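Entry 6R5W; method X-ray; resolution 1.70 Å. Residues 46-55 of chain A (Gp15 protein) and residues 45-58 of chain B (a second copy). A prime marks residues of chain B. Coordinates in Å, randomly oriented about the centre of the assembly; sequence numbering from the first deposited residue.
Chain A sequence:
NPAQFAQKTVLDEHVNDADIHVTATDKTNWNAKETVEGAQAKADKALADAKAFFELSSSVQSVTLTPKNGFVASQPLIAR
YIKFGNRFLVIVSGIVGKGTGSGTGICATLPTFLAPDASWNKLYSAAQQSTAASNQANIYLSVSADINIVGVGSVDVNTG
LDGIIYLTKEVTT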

ATOM      1  N   ALA A  46      14.389   1.650 -14.863  1.00 35.70           N
ATOM      2  CA  ALA A  46      13.125   0.936 -14.660  1.00 38.28           C
ATOM      3  C   ALA A  46      12.753   0.893 -13.176  1.00 37.00           C
ATOM      4  O   ALA A  46      11.589   1.108 -12.816  1.00 34.42           O
ATOM      5  CB  ALA A  46      13.203  -0.484 -15.236  1.00 35.59           C
ATOM      6  N   LEU A  47      13.727   0.617 -12.316  1.00 32.69           N
ATOM      7  CA  LEU A  47      13.509   0.612 -10.876  1.00 33.21           C
ATOM      8  C   LEU A  47      13.076   1.976 -10.383  1.00 42.23           C
ATOM      9  O   LEU A  47      12.116   2.083  -9.602  1.00 38.08           O
ATOM     10  CB  LEU A  47      14.754   0.134 -10.148  1.00 35.11           C
ATOM     11  CG  LEU A  47      14.746   0.137  -8.626  1.00 37.32           C
ATOM     12  CD1 LEU A  47      13.571  -0.774  -8.091  1.00 35.92           C
ATOM     13  CD2 LEU A  47      16.053  -0.335  -8.031  1.00 39.69           C
ATOM     14  N   ALA A  48      13.744   3.032 -10.846  1.00 39.28           N
ATOM     15  CA  ALA A  48      13.391   4.375 -10.415  1.00 41.67           C
ATOM     16  C   ALA A  48      11.993   4.755 -10.875  1.00 41.66           C
ATOM     17  O   ALA A  48      11.253   5.448 -10.146  1.00 39.76           O
ATOM     18  CB  ALA A  48      14.413   5.389 -10.946  1.00 42.90           C
ATOM     19  N   ASP A  49      11.623   4.360 -12.104  1.00 35.82           N
ATOM     20  CA  ASP A  49      10.295   4.627 -12.595  1.00 38.03           C
ATOM     21  C   ASP A  49       9.254   3.844 -11.789  1.00 39.62           C
ATOM     22  O   ASP A  49       8.130   4.323 -11.585  1.00 40.43           O
ATOM     23  CB  ASP A  49      10.210   4.276 -14.050  1.00 37.39           C
ATOM     24  CG  ASP A  49      11.007   5.266 -14.957  1.00 52.25           C
ATOM     25  OD1 ASP A  49      11.495   6.283 -14.440  1.00 50.06           O
ATOM     26  OD2 ASP A  49      11.129   5.016 -16.172  1.00 46.28           O
ATOM     27  N   ALA A  50       9.592   2.614 -11.391  1.00 36.52           N
ATOM     28  CA  ALA A  50       8.680   1.801 -10.581  1.00 35.97           C
ATOM     29  C   ALA A  50       8.459   2.461  -9.228  1.00 39.61           C
ATOM     30  O   ALA A  50       7.328   2.592  -8.769  1.00 37.28           O
ATOM     31  CB  ALA A  50       9.230   0.390 -10.417  1.00 34.90           C
ATOM     32  N   LYS A  51       9.540   2.905  -8.583  1.00 38.32           N
ATOM     33  CA  LYS A  51       9.421   3.568  -7.277  1.00 42.11           C
ATOM     34  C   LYS A  51       8.577   4.825  -7.381  1.00 43.73           C
ATOM     35  O   LYS A  51       7.718   5.077  -6.510  1.00 45.35           O
ATOM     36  CB  LYS A  51      10.825   3.861  -6.704  1.00 38.26           C
ATOM     37  CG  LYS A  51      11.577   2.628  -6.211  1.00 41.05           C
ATOM     38  CD  LYS A  51      13.004   2.986  -5.662  1.00 42.97           C
ATOM     39  CE  LYS A  51      13.660   1.729  -5.113  1.00 49.80           C
ATOM     40  NZ  LYS A  51      15.071   1.861  -4.612  1.00 48.46           N
ATOM     41  N   ALA A  52       8.778   5.615  -8.452  1.00 42.44           N
ATOM     42  CA  ALA A  52       7.981   6.825  -8.646  1.00 43.97           C
ATOM     43  C   ALA A  52       6.505   6.500  -8.877  1.00 45.94           C
ATOM     44  O   ALA A  52       5.614   7.255  -8.435  1.00 45.12           O
ATOM     45  CB  ALA A  52       8.478   7.671  -9.823  1.00 42.57           C
ATOM     46  N   PHE A  53       6.220   5.448  -9.656  1.00 40.28           N
ATOM     47  CA  PHE A  53       4.831   5.071  -9.889  1.00 39.87           C
ATOM     48  C   PHE A  53       4.133   4.667  -8.578  1.00 36.46           C
ATOM     49  O   PHE A  53       2.961   5.037  -8.343  1.00 37.49           O
ATOM     50  CB  PHE A  53       4.787   3.946 -10.895  1.00 39.27           C
ATOM     51  CG  PHE A  53       3.444   3.313 -11.043  1.00 35.73           C
ATOM     52  CD1 PHE A  53       2.483   3.891 -11.854  1.00 41.73           C
ATOM     53  CD2 PHE A  53       3.151   2.135 -10.385  1.00 40.55           C
ATOM     54  CE1 PHE A  53       1.252   3.322 -11.989  1.00 40.87           C
ATOM     55  CE2 PHE A  53       1.930   1.548 -10.554  1.00 39.96           C
ATOM     56  CZ  PHE A  53       0.979   2.137 -11.348  1.00 40.78           C
ATOM     57  N   PHE A  54       4.832   3.934  -7.724  1.00 33.79           N
ATOM     58  CA  PHE A  54       4.295   3.533  -6.434  1.00 39.47           C
ATOM     59  C   PHE A  54       4.010   4.733  -5.539  1.00 46.38           C
ATOM     60  O   PHE A  54       2.948   4.818  -4.910  1.00 38.53           O
ATOM     61  CB  PHE A  54       5.260   2.617  -5.708  1.00 39.16           C
ATOM     62  CG  PHE A  54       4.980   2.494  -4.251  0.80 45.10           C
ATOM     63  CD1 PHE A  54       3.941   1.702  -3.801  0.70 43.80           C
ATOM     64  CD2 PHE A  54       5.702   3.233  -3.328  0.66 44.95           C
ATOM     65  CE1 PHE A  54       3.646   1.629  -2.441  1.00 45.46           C
ATOM     66  CE2 PHE A  54       5.412   3.156  -1.972  0.54 45.70           C
ATOM     67  CZ  PHE A  54       4.387   2.355  -1.534  0.78 46.06           C
ATOM     68  N   GLU A  55       4.968   5.659  -5.435  1.00 44.78           N
ATOM     69  CA  GLU A  55       4.760   6.831  -4.591  1.00 44.75           C
ATOM     70  C   GLU A  55       3.581   7.639  -5.069  1.00 46.42           C
ATOM     71  O   GLU A  55       2.765   8.097  -4.259  1.00 50.51           O
ATOM     72  CB  GLU A  55       6.011   7.704  -4.547  1.00 54.60           C
ATOM     73  CG  GLU A  55       6.898   7.359  -3.372  1.00 77.57           C
ATOM     74  CD  GLU A  55       6.592   8.257  -2.171  1.00 92.49           C
ATOM     75  OE1 GLU A  55       7.299   8.156  -1.143  1.00 96.60           O
ATOM     76  OE2 GLU A  55       5.632   9.078  -2.261  1.00 88.05           O
TER
ATOM     77  N   LYS B  45      16.550  -8.344 -11.675  1.00 35.40           N
ATOM     78  CA  LYS B  45      16.937  -7.773 -10.389  1.00 35.56           C
ATOM     79  C   LYS B  45      16.226  -6.456 -10.109  1.00 42.01           C
ATOM     80  O   LYS B  45      15.855  -6.173  -8.946  1.00 38.63           O
ATOM     81  CB  LYS B  45      18.442  -7.585 -10.334  1.00 37.89           C
ATOM     82  CG  LYS B  45      18.971  -6.939  -9.054  1.00 39.03           C
ATOM     83  CD  LYS B  45      18.878  -7.985  -7.935  1.00 55.32           C
ATOM     84  CE  LYS B  45      19.329  -7.435  -6.565  1.00 60.39           C
ATOM     85  NZ  LYS B  45      20.521  -6.555  -6.731  1.00 62.89           N
ATOM     86  N   ALA B  46      16.046  -5.632 -11.139  1.00 34.75           N
ATOM     87  CA  ALA B  46      15.287  -4.410 -10.977  1.00 32.64           C
ATOM     88  C   ALA B  46      13.845  -4.719 -10.550  1.00 35.85           C
ATOM     89  O   ALA B  46      13.285  -4.035  -9.680  1.00 32.75           O
ATOM     90  CB  ALA B  46      15.290  -3.581 -12.256  1.00 32.84           C
ATOM     91  N   LEU B  47      13.234  -5.721 -11.177  1.00 32.47           N
ATOM     92  CA  LEU B  47      11.883  -6.125 -10.825  1.00 33.47           C
ATOM     93  C   LEU B  47      11.823  -6.619  -9.383  1.00 35.46           C
ATOM     94  O   LEU B  47      10.953  -6.185  -8.607  1.00 35.23           O
ATOM     95  CB  LEU B  47      11.373  -7.192 -11.791  1.00 32.84           C
ATOM     96  CG  LEU B  47      10.022  -7.788 -11.451  1.00 30.17           C
ATOM     97  CD1 LEU B  47       8.938  -6.736 -11.384  1.00 31.67           C
ATOM     98  CD2 LEU B  47       9.655  -8.866 -12.455  1.00 35.05           C
ATOM     99  N   ALA B  48      12.774  -7.465  -8.989  1.00 33.36           N
ATOM    100  CA  ALA B  48      12.786  -8.000  -7.633  1.00 39.68           C
ATOM    101  C   ALA B  48      13.006  -6.885  -6.632  1.00 36.75           C
ATOM    102  O   ALA B  48      12.321  -6.829  -5.597  1.00 37.04           O
ATOM    103  CB  ALA B  48      13.875  -9.054  -7.471  1.00 37.49           C
ATOM    104  N   ASP B  49      13.890  -5.944  -6.965  1.00 33.39           N
ATOM    105  CA  ASP B  49      14.132  -4.801  -6.101  1.00 36.38           C
ATOM    106  C   ASP B  49      12.901  -3.901  -5.959  1.00 40.55           C
ATOM    107  O   ASP B  49      12.670  -3.308  -4.873  1.00 36.41           O
ATOM    108  CB  ASP B  49      15.277  -3.964  -6.632  1.00 35.82           C
ATOM    109  CG  ASP B  49      16.626  -4.615  -6.413  1.00 44.51           C
ATOM    110  OD1 ASP B  49      16.649  -5.669  -5.758  1.00 46.68           O
ATOM    111  OD2 ASP B  49      17.654  -4.045  -6.858  1.00 43.00           O
ATOM    112  N   ALA B  50      12.147  -3.722  -7.059  1.00 33.34           N
ATOM    113  CA  ALA B  50      10.903  -2.949  -7.009  1.00 33.93           C
ATOM    114  C   ALA B  50       9.891  -3.611  -6.055  1.00 32.16           C
ATOM    115  O   ALA B  50       9.270  -2.932  -5.210  1.00 34.53           O
ATOM    116  CB  ALA B  50      10.304  -2.823  -8.420  1.00 32.60           C
ATOM    117  N   LYS B  51       9.712  -4.932  -6.198  1.00 31.63           N
ATOM    118  CA  LYS B  51       8.759  -5.660  -5.362  1.00 34.13           C
ATOM    119  C   LYS B  51       9.151  -5.553  -3.878  1.00 40.57           C
ATOM    120  O   LYS B  51       8.300  -5.299  -3.013  1.00 37.40           O
ATOM    121  CB  LYS B  51       8.718  -7.116  -5.780  1.00 32.95           C
ATOM    122  CG  LYS B  51       8.167  -7.360  -7.155  1.00 32.92           C
ATOM    123  CD  LYS B  51       8.130  -8.898  -7.458  1.00 33.03           C
ATOM    124  CE  LYS B  51       7.473  -9.093  -8.802  1.00 39.40           C
ATOM    125  NZ  LYS B  51       7.528 -10.529  -9.213  1.00 48.38           N
ATOM    126  N   ALA B  52      10.445  -5.724  -3.581  1.00 37.55           N
ATOM    127  CA  ALA B  52      10.955  -5.637  -2.213  1.00 39.22           C
ATOM    128  C   ALA B  52      10.754  -4.241  -1.655  1.00 39.23           C
ATOM    129  O   ALA B  52      10.416  -4.084  -0.465  1.00 39.40           O
ATOM    130  CB  ALA B  52      12.440  -6.039  -2.163  1.00 39.13           C
ATOM    131  N   PHE B  53      10.990  -3.217  -2.481  1.00 34.04           N
ATOM    132  CA  PHE B  53      10.775  -1.839  -2.066  1.00 34.16           C
ATOM    133  C   PHE B  53       9.291  -1.599  -1.764  1.00 41.50           C
ATOM    134  O   PHE B  53       8.941  -0.963  -0.759  1.00 38.95           O
ATOM    135  CB  PHE B  53      11.248  -0.864  -3.134  1.00 42.27           C
ATOM    136  CG  PHE B  53      10.736   0.560  -2.951  1.00 38.26           C
ATOM    137  CD1 PHE B  53      11.372   1.434  -2.099  1.00 43.35           C
ATOM    138  CD2 PHE B  53       9.623   0.998  -3.652  1.00 42.78           C
ATOM    139  CE1 PHE B  53      10.907   2.743  -1.930  1.00 47.19           C
ATOM    140  CE2 PHE B  53       9.120   2.328  -3.496  1.00 49.23           C
ATOM    141  CZ  PHE B  53       9.777   3.198  -2.637  1.00 45.06           C
ATOM    142  N   PHE B  54       8.392  -2.103  -2.611  1.00 34.43           N
ATOM    143  CA  PHE B  54       6.969  -1.957  -2.314  1.00 39.10           C
ATOM    144  C   PHE B  54       6.591  -2.655  -0.996  1.00 35.83           C
ATOM    145  O   PHE B  54       5.794  -2.111  -0.214  1.00 38.56           O
ATOM    146  CB  PHE B  54       6.151  -2.499  -3.470  1.00 37.84           C
ATOM    147  CG  PHE B  54       4.735  -2.780  -3.115  0.89 39.84           C
ATOM    148  CD1 PHE B  54       3.824  -1.767  -2.932  0.51 43.63           C
ATOM    149  CD2 PHE B  54       4.309  -4.100  -2.987  0.75 40.32           C
ATOM    150  CE1 PHE B  54       2.508  -2.068  -2.590  0.67 44.06           C
ATOM    151  CE2 PHE B  54       3.025  -4.391  -2.689  0.93 42.12           C
ATOM    152  CZ  PHE B  54       2.120  -3.363  -2.462  0.73 40.78           C
ATOM    153  N   GLU B  55       7.088  -3.868  -0.760  1.00 32.96           N
ATOM    154  CA  GLU B  55       6.695  -4.605   0.441  1.00 40.97           C
ATOM    155  C   GLU B  55       7.151  -3.863   1.691  1.00 41.77           C
ATOM    156  O   GLU B  55       6.388  -3.677   2.642  1.00 38.01           O
ATOM    157  CB  GLU B  55       7.293  -5.997   0.431  1.00 43.56           C
ATOM    158  CG  GLU B  55       6.647  -6.950  -0.619  1.00 67.07           C
ATOM    159  CD  GLU B  55       5.493  -7.804  -0.129  1.00 72.29           C
ATOM    160  OE1 GLU B  55       5.028  -7.616   1.026  1.00 69.37           O
ATOM    161  OE2 GLU B  55       5.082  -8.697  -0.904  1.00 73.97           O
ATOM    162  N   LEU B  56       8.373  -3.352   1.650  1.00 36.23           N
ATOM    163  CA  LEU B  56       8.935  -2.571   2.733  1.00 38.63           C
ATOM    164  C   LEU B  56       8.158  -1.294   2.949  1.00 38.03           C
ATOM    165  O   LEU B  56       7.856  -0.945   4.088  1.00 40.08           O
ATOM    166  CB  LEU B  56      10.388  -2.266   2.388  1.00 40.78           C
ATOM    167  CG  LEU B  56      11.260  -1.716   3.495  1.00 54.90           C
ATOM    168  CD1 LEU B  56      11.367  -2.785   4.579  1.00 57.00           C
ATOM    169  CD2 LEU B  56      12.584  -1.330   2.890  1.00 52.14           C
ATOM    170  N   SER B  57       7.863  -0.554   1.876  1.00 36.40           N
ATOM    171  CA  SER B  57       7.223   0.739   2.024  1.00 40.27           C
ATOM    172  C   SER B  57       5.823   0.603   2.617  1.00 41.32           C
ATOM    173  O   SER B  57       5.306   1.533   3.227  1.00 39.92           O
ATOM    174  CB  SER B  57       7.089   1.454   0.676  1.00 40.79           C
ATOM    175  OG  SER B  57       8.334   1.809   0.143  1.00 47.98           O
ATOM    176  N   SER B  58       5.188  -0.534   2.416  1.00 33.38           N
ATOM    177  CA  SER B  58       3.810  -0.719   2.865  1.00 39.95           C
ATOM    178  C   SER B  58       3.677  -1.631   4.090  1.00 36.76           C
ATOM    179  O   SER B  58       2.575  -2.023   4.428  1.00 39.10           O
ATOM    180  CB  SER B  58       2.991  -1.193   1.653  1.00 39.39           C
ATOM    181  OG  SER B  58       3.433  -2.467   1.199  1.00 44.85           O
TER

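Both stretches are helical. Residues 46-55 of chain A lie wholly within a helix, with phi/psi values close to -60/-40 and backbone hydrogen bonds from each N to the O four residues earlier, from Ala50 N to Ala46 O (2.9 Å) through Glu55 N to Lys51 O (3.0 Å). The chain B helix runs to Ser57′; Ser58′, at -107/15, is the first residue to leave helical geometry, though its N still reaches Phe54′ O at 3.1 Å. The helices run in nearly the same direction, with a signed crossing angle of -24° and a closest axial approach of 9.1 Å. They are not equally spaced along their length: Leu47 CA and Ala46′ CA are 5.3 Å apart, whereas Phe54 CA and Phe54′ CA are separated by 7.4 Å. Leu47 and alanines meet at the narrower end, and aromatic rings fill the wider one.

At the narrow end, the CA-to-CB bond of Leu47 points sideways, but with chi1 t and chi2 p the end of the side chain comes nearer the partner helix. Its CD1 rests against backbone, 3.4 Å from Ala50′ N and 3.6 Å from Ala46′ O, and also lies 3.9 Å from Ala50′ CB. These are packing contacts, since CD1 is a methyl carbon; the Ala50′ N to Ala46′ O hydrogen bond (2.9 Å) is made within the chain B helix. One turn on from Leu47, the methyl groups of Ala50 and Ala50′ meet directly, CB to CB at 3.9 Å.

Phe54 has the largest area covered by the opposing stretch, 98 Å². Its CD2 approaches Phe53′ CE2 at 3.5 Å, and its CE1 lies 3.4 Å from Phe54′ CD1. The corresponding ring planes are inclined at 86° and 77°, with centroids 5.6 and 5.7 Å apart; both pairs are oblique. Relative to the Phe54′ ring alone, Phe54 CE1 sits at the edge, near the ring plane. Phe54 CE2 also packs against Ser57′ CB at 3.6 Å, while Ser57′ OG turns back to donate a hydrogen bond to Phe53′ O (3.0 Å).

Phe53′ gains a second neighbour in Lys51, whose chi2 to chi4 are all t. Lys51 CG lies 3.7 Å from the centroid of the Phe53′ ring and 18° off its normal, the geometry of a CH-pi contact over one face. The lysine thus contributes its aliphatic portion here.

No hydrogen bond links the two stretches. Their 494 Å² of summed buried surface therefore reflects predominantly apolar and aromatic packing.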